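Local coordinates for PROTEIN (hypothetical protein EF0366) (Enterococcus faecalis, PDB 1VPY) that is of unknown function but belongs to the DUF72 family and folds as a TIM-type alpha/beta barrel, at residues 129-134 with 154-159. Numbering follows the deposited sequence.
Sequences KENVAY and NSWYQP
Trp156 meets Val132 through the far end of its indole: methyl CG2 of Val132 lies 3.7 Å from CZ3 of Trp156 and 3.8 Å from CH2 of Trp156. The methyl stands at the ring edge, close to the ring plane, so this is an edge contact between apolar groups and not a methyl laid over an aromatic face. In Val132 CG1 is anti to the backbone N (chi1 161°), which leaves CG2 as the branch that reaches the indole. The end of Asn131 comes obliquely to the CZ2-CH2 part of the six-membered ring, its amide plane turned 36° from the indole plane. Which of the amide O and N is nearer is uncertain; the contact is taken only as a van der Waals approach. The CA atoms of Val132 and Trp156 are 10.2 Å apart, of which the Trp156 side chain covers rather more than half; the two segments bury just 105 Å² in all. On the five-membered ring, NE1 of Trp156 donates to the carbonyl O of Phe125, which satisfies the one N-H of the buried indole and limits its rotation. Val132 also touches Phe168 and Trp156 touches Met165, both on helix 162-171. The contact therefore joins the first turns of helix 129-141, which follows barrel strand 114-120, to the loop leading from strand 147-150 into helix 162-171.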
loop_
_atom_site.group_PDB
_atom_site.type_symbol
_atom_site.label_atom_id
_atom_site.label_comp_id
_atom_site.label_asym_id
_atom_site.label_seq_id
_atom_site.Cartn_x
_atom_site.Cartn_y
_atom_site.Cartn_z
ATOM N N LYS A 129 -22.408 -2.562 -6.262
ATOM C CA LYS A 129 -22.298 -2.945 -7.672
ATOM C C LYS A 129 -21.611 -1.841 -8.469
ATOM O O LYS A 129 -20.757 -2.119 -9.318
ATOM C CB LYS A 129 -23.679 -3.254 -8.262
ATOM N N GLU A 130 -21.979 -0.596 -8.161
ATOM C CA GLU A 130 -21.408 0.592 -8.785
ATOM C C GLU A 130 -19.884 0.568 -8.774
ATOM O O GLU A 130 -19.248 0.594 -9.830
ATOM C CB GLU A 130 -21.929 1.865 -8.101
ATOM C CG GLU A 130 -23.179 2.478 -8.742
ATOM C CD GLU A 130 -24.458 1.662 -8.524
ATOM O OE1 GLU A 130 -24.439 0.684 -7.739
ATOM O OE2 GLU A 130 -25.496 2.012 -9.141
ATOM N N ASN A 131 -19.292 0.495 -7.590
ATOM C CA ASN A 131 -17.849 0.632 -7.520
ATOM C C ASN A 131 -17.028 -0.655 -7.482
ATOM O O ASN A 131 -15.797 -0.619 -7.427
ATOM C CB ASN A 131 -17.419 1.689 -6.485
ATOM C CG ASN A 131 -17.922 1.398 -5.087
ATOM O OD1 ASN A 131 -17.932 0.249 -4.639
ATOM N ND2 ASN A 131 -18.324 2.449 -4.377
ATOM N N VAL A 132 -17.718 -1.795 -7.524
ATOM C CA VAL A 132 -17.098 -3.051 -7.950
ATOM C C VAL A 132 -16.743 -2.860 -9.432
ATOM O O VAL A 132 -15.611 -3.129 -9.851
ATOM C CB VAL A 132 -18.044 -4.275 -7.744
ATOM C CG1 VAL A 132 -17.615 -5.465 -8.594
ATOM C CG2 VAL A 132 -18.115 -4.670 -6.273
ATOM N N ALA A 133 -17.716 -2.361 -10.202
ATOM C CA ALA A 133 -17.521 -2.003 -11.610
ATOM C C ALA A 133 -16.512 -0.864 -11.805
ATOM O O ALA A 133 -16.024 -0.652 -12.917
ATOM C CB ALA A 133 -18.856 -1.653 -12.265
ATOM N N TYR A 134 -16.215 -0.132 -10.731
ATOM C CA TYR A 134 -15.137 0.854 -10.752
ATOM C C TYR A 134 -13.782 0.189 -10.543
ATOM O O TYR A 134 -12.782 0.629 -11.112
ATOM C CB TYR A 134 -15.347 1.960 -9.708
ATOM C CG TYR A 134 -14.279 3.037 -9.756
ATOM C CD1 TYR A 134 -14.363 4.084 -10.674
ATOM C CD2 TYR A 134 -13.181 3.000 -8.896
ATOM C CE1 TYR A 134 -13.385 5.067 -10.735
ATOM C CE2 TYR A 134 -12.195 3.981 -8.947
ATOM C CZ TYR A 134 -12.307 5.008 -9.872
ATOM O OH TYR A 134 -11.347 5.982 -9.938
ATOM N N ASN A 154 -15.919 -2.147 6.130
ATOM C CA ASN A 154 -16.052 -3.547 6.541
ATOM C C ASN A 154 -17.098 -4.376 5.786
ATOM O O ASN A 154 -17.151 -5.594 5.966
ATOM C CB ASN A 154 -16.301 -3.650 8.047
ATOM C CG ASN A 154 -17.769 -3.517 8.400
ATOM O OD1 ASN A 154 -18.418 -4.496 8.771
ATOM N ND2 ASN A 154 -18.306 -2.309 8.265
ATOM N N SER A 155 -17.926 -3.735 4.958
ATOM C CA SER A 155 -18.964 -4.464 4.211
ATOM C C SER A 155 -18.343 -5.409 3.183
ATOM O O SER A 155 -18.894 -6.475 2.905
ATOM C CB SER A 155 -19.981 -3.519 3.553
ATOM O OG SER A 155 -19.428 -2.841 2.434
ATOM N N TRP A 156 -17.196 -5.005 2.635
ATOM C CA TRP A 156 -16.349 -5.868 1.803
ATOM C C TRP A 156 -15.941 -7.149 2.535
ATOM O O TRP A 156 -15.656 -8.165 1.901
ATOM C CB TRP A 156 -15.064 -5.139 1.404
ATOM C CG TRP A 156 -15.245 -3.921 0.548
ATOM C CD1 TRP A 156 -15.094 -2.618 0.936
ATOM C CD2 TRP A 156 -15.580 -3.886 -0.846
ATOM N NE1 TRP A 156 -15.324 -1.778 -0.126
ATOM C CE2 TRP A 156 -15.628 -2.528 -1.230
ATOM C CE3 TRP A 156 -15.853 -4.869 -1.806
ATOM C CZ2 TRP A 156 -15.930 -2.129 -2.537
ATOM C CZ3 TRP A 156 -16.159 -4.470 -3.102
ATOM C CH2 TRP A 156 -16.193 -3.111 -3.454
ATOM N N TYR A 157 -15.900 -7.081 3.865
ATOM C CA TYR A 157 -15.403 -8.171 4.700
ATOM C C TYR A 157 -16.494 -8.970 5.409
ATOM O O TYR A 157 -16.194 -9.977 6.058
ATOM C CB TYR A 157 -14.413 -7.626 5.727
ATOM C CG TYR A 157 -13.131 -7.108 5.119
ATOM C CD1 TYR A 157 -12.042 -7.956 4.910
ATOM C CD2 TYR A 157 -13.003 -5.769 4.754
ATOM C CE1 TYR A 157 -10.854 -7.482 4.356
ATOM C CE2 TYR A 157 -11.821 -5.284 4.196
ATOM C CZ TYR A 157 -10.749 -6.146 4.002
ATOM O OH TYR A 157 -9.582 -5.665 3.455
ATOM N N GLN A 158 -17.747 -8.522 5.284
ATOM C CA GLN A 158 -18.892 -9.184 5.912
ATOM C C GLN A 158 -18.965 -10.655 5.502
ATOM O O GLN A 158 -18.767 -10.977 4.329
ATOM C CB GLN A 158 -20.204 -8.464 5.569
ATOM C CG GLN A 158 -20.538 -7.296 6.491
ATOM N N PRO A 159 -19.240 -11.550 6.475
ATOM C CA PRO A 159 -19.331 -12.998 6.268
ATOM C C PRO A 159 -19.879 -13.408 4.893
ATOM O O PRO A 159 -19.256 -14.220 4.201
ATOM C CB PRO A 159 -20.297 -13.437 7.372
ATOM C CG PRO A 159 -20.053 -12.468 8.487
ATOM C CD PRO A 159 -19.489 -11.197 7.888
#